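Local coordinates for protein tumor necrosis factor receptor superfamily member 11B (Mus musculus, PDB 4E4D) that acts, through the cysteine-rich ligand-binding region, as a secreted decoy receptor that neutralises the cytokine RANKL in osteoclast formation, at residues Leu98-Cys103 / Glu116-Cys121. Sequence-based numbering, arbitrary orientation.
Sequences LKHRSC and ERNTVC
Residues 99-103 and 117-121 run side by side in nearly the same direction, 20° apart, drawing to 5.5 Å between the CA atoms of His100 and Asn118. No backbone-to-backbone hydrogen bond joins them, so side chains do the linking. The covalent link is Cys103-Cys121, whose SG atoms are 2.0 Å apart; it belongs to the third cysteine-rich repeat of this TNF receptor family member, and both cysteines also pack on Val109 of the strand 107-111. At the other end Asn118 takes over. Its CG lies anti to its own backbone N (chi1 -162°), which sets the amide across the neighbouring chain. Asn118 OD1 accepts a hydrogen bond from the backbone N of Arg101 at 2.9 Å, nearly straight and on a lone pair in the carbonyl plane. Asn118 OD1 also accepts one from the N of Thr119 at 2.7 Å, but from above that plane. An alanine at Asn118 would remove this shared acceptor and would probably loosen the hold of residues 117-119 on the backbone at Arg101. Thr119 works with both branches: OG1 gives a weak bond to Arg101 O, while CG2 packs against His100 CB at 3.5 Å. The edge of the imidazole is turned to Asn118 OD1 and Arg117 O. Bent at chi3, the Arg101 chain carries its guanidinium across the Asn118 amide, with ND2 over one face and the two planes 29° apart. Two neutral polar side chains thus reach the main chain at Arg101, Asn118 with a good bond and Thr119 with a weak one, while the disulfide ties the far end covalently; in these small repeats, disulfides of this kind take the place of a large hydrophobic core.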
loop_
_atom_site.group_PDB
_atom_site.type_symbol
_atom_site.label_atom_id
_atom_site.label_comp_id
_atom_site.label_asym_id
_atom_site.label_seq_id
_atom_site.Cartn_x
_atom_site.Cartn_y
_atom_site.Cartn_z
ATOM N N LEU B 98 15.121 -19.555 -3.259
ATOM C CA LEU B 98 15.615 -20.025 -1.972
ATOM C C LEU B 98 16.118 -21.460 -2.076
ATOM O O LEU B 98 15.685 -22.217 -2.945
ATOM C CB LEU B 98 14.510 -19.946 -0.919
ATOM C CG LEU B 98 13.847 -18.578 -0.748
ATOM C CD1 LEU B 98 12.829 -18.617 0.379
ATOM C CD2 LEU B 98 14.890 -17.501 -0.497
ATOM N N LYS B 99 17.032 -21.827 -1.185
ATOM C CA LYS B 99 17.547 -23.188 -1.134
ATOM C C LYS B 99 16.466 -24.128 -0.622
ATOM O O LYS B 99 15.571 -23.713 0.115
ATOM C CB LYS B 99 18.762 -23.265 -0.212
ATOM C CG LYS B 99 19.919 -22.366 -0.606
ATOM C CD LYS B 99 21.061 -22.499 0.391
ATOM C CE LYS B 99 22.207 -21.552 0.079
ATOM N NZ LYS B 99 23.312 -21.687 1.073
ATOM N N HIS B 100 16.550 -25.396 -1.009
ATOM C CA HIS B 100 15.593 -26.392 -0.546
ATOM C C HIS B 100 15.758 -26.639 0.951
ATOM O O HIS B 100 16.869 -26.599 1.479
ATOM C CB HIS B 100 15.766 -27.703 -1.312
ATOM C CG HIS B 100 15.457 -27.594 -2.773
ATOM N ND1 HIS B 100 16.427 -27.690 -3.747
ATOM C CD2 HIS B 100 14.287 -27.394 -3.425
ATOM C CE1 HIS B 100 15.868 -27.557 -4.937
ATOM N NE2 HIS B 100 14.571 -27.375 -4.769
ATOM N N ARG B 101 14.642 -26.896 1.628
ATOM C CA ARG B 101 14.645 -27.125 3.068
ATOM C C ARG B 101 15.661 -28.194 3.446
ATOM O O ARG B 101 15.933 -29.109 2.667
ATOM C CB ARG B 101 13.251 -27.548 3.537
ATOM C CG ARG B 101 13.127 -27.729 5.042
ATOM C CD ARG B 101 11.742 -28.221 5.444
ATOM N NE ARG B 101 10.683 -27.293 5.047
ATOM C CZ ARG B 101 10.002 -27.355 3.906
ATOM N NH1 ARG B 101 10.250 -28.305 3.012
ATOM N NH2 ARG B 101 9.060 -26.457 3.653
ATOM N N SER B 102 16.219 -28.075 4.648
ATOM C CA SER B 102 17.185 -29.045 5.151
ATOM C C SER B 102 16.634 -29.764 6.376
ATOM O O SER B 102 16.473 -29.165 7.438
ATOM C CB SER B 102 18.503 -28.351 5.501
ATOM O OG SER B 102 19.060 -27.716 4.364
ATOM N N CYS B 103 16.348 -31.052 6.221
ATOM C CA CYS B 103 15.806 -31.855 7.311
ATOM C C CYS B 103 16.755 -31.860 8.507
ATOM O O CYS B 103 17.941 -32.153 8.358
ATOM C CB CYS B 103 15.560 -33.291 6.843
ATOM S SG CYS B 103 14.332 -33.446 5.523
ATOM N N GLU B 116 10.429 -25.540 -8.944
ATOM C CA GLU B 116 9.177 -24.837 -8.684
ATOM C C GLU B 116 8.541 -25.267 -7.361
ATOM O O GLU B 116 7.500 -24.738 -6.971
ATOM C CB GLU B 116 8.185 -25.071 -9.827
ATOM C CG GLU B 116 8.524 -24.338 -11.118
ATOM C CD GLU B 116 9.779 -24.866 -11.789
ATOM O OE1 GLU B 116 10.154 -26.031 -11.533
ATOM O OE2 GLU B 116 10.393 -24.114 -12.576
ATOM N N ARG B 117 9.162 -26.221 -6.674
ATOM C CA ARG B 117 8.619 -26.723 -5.415
ATOM C C ARG B 117 9.724 -27.078 -4.425
ATOM O O ARG B 117 10.801 -27.530 -4.813
ATOM C CB ARG B 117 7.734 -27.944 -5.667
ATOM C CG ARG B 117 6.590 -27.685 -6.634
ATOM C CD ARG B 117 5.589 -28.828 -6.639
ATOM N NE ARG B 117 4.537 -28.627 -7.633
ATOM C CZ ARG B 117 3.483 -27.831 -7.468
ATOM N NH1 ARG B 117 3.326 -27.141 -6.346
ATOM N NH2 ARG B 117 2.583 -27.720 -8.434
ATOM N N ASN B 118 9.442 -26.873 -3.143
ATOM C CA ASN B 118 10.413 -27.139 -2.091
ATOM C C ASN B 118 10.436 -28.620 -1.720
ATOM O O ASN B 118 9.497 -29.357 -2.022
ATOM C CB ASN B 118 10.089 -26.289 -0.861
ATOM C CG ASN B 118 11.260 -26.170 0.093
ATOM O OD1 ASN B 118 12.361 -26.641 -0.193
ATOM N ND2 ASN B 118 11.031 -25.526 1.232
ATOM N N THR B 119 11.513 -29.053 -1.071
ATOM C CA THR B 119 11.654 -30.451 -0.679
ATOM C C THR B 119 10.715 -30.805 0.469
ATOM O O THR B 119 10.516 -30.011 1.389
ATOM C CB THR B 119 13.098 -30.777 -0.251
ATOM O OG1 THR B 119 13.541 -29.822 0.722
ATOM C CG2 THR B 119 14.031 -30.747 -1.451
ATOM N N VAL B 120 10.144 -32.003 0.405
ATOM C CA VAL B 120 9.249 -32.486 1.450
ATOM C C VAL B 120 9.989 -33.443 2.376
ATOM O O VAL B 120 10.549 -34.445 1.929
ATOM C CB VAL B 120 8.032 -33.215 0.852
ATOM C CG1 VAL B 120 7.094 -33.681 1.957
ATOM C CG2 VAL B 120 7.300 -32.311 -0.130
ATOM N N CYS B 121 9.992 -33.127 3.667
ATOM C CA CYS B 121 10.646 -33.971 4.660
ATOM C C CYS B 121 9.615 -34.786 5.429
ATOM O O CYS B 121 8.415 -34.527 5.345
ATOM C CB CYS B 121 11.465 -33.119 5.630
ATOM S SG CYS B 121 12.843 -32.230 4.864
#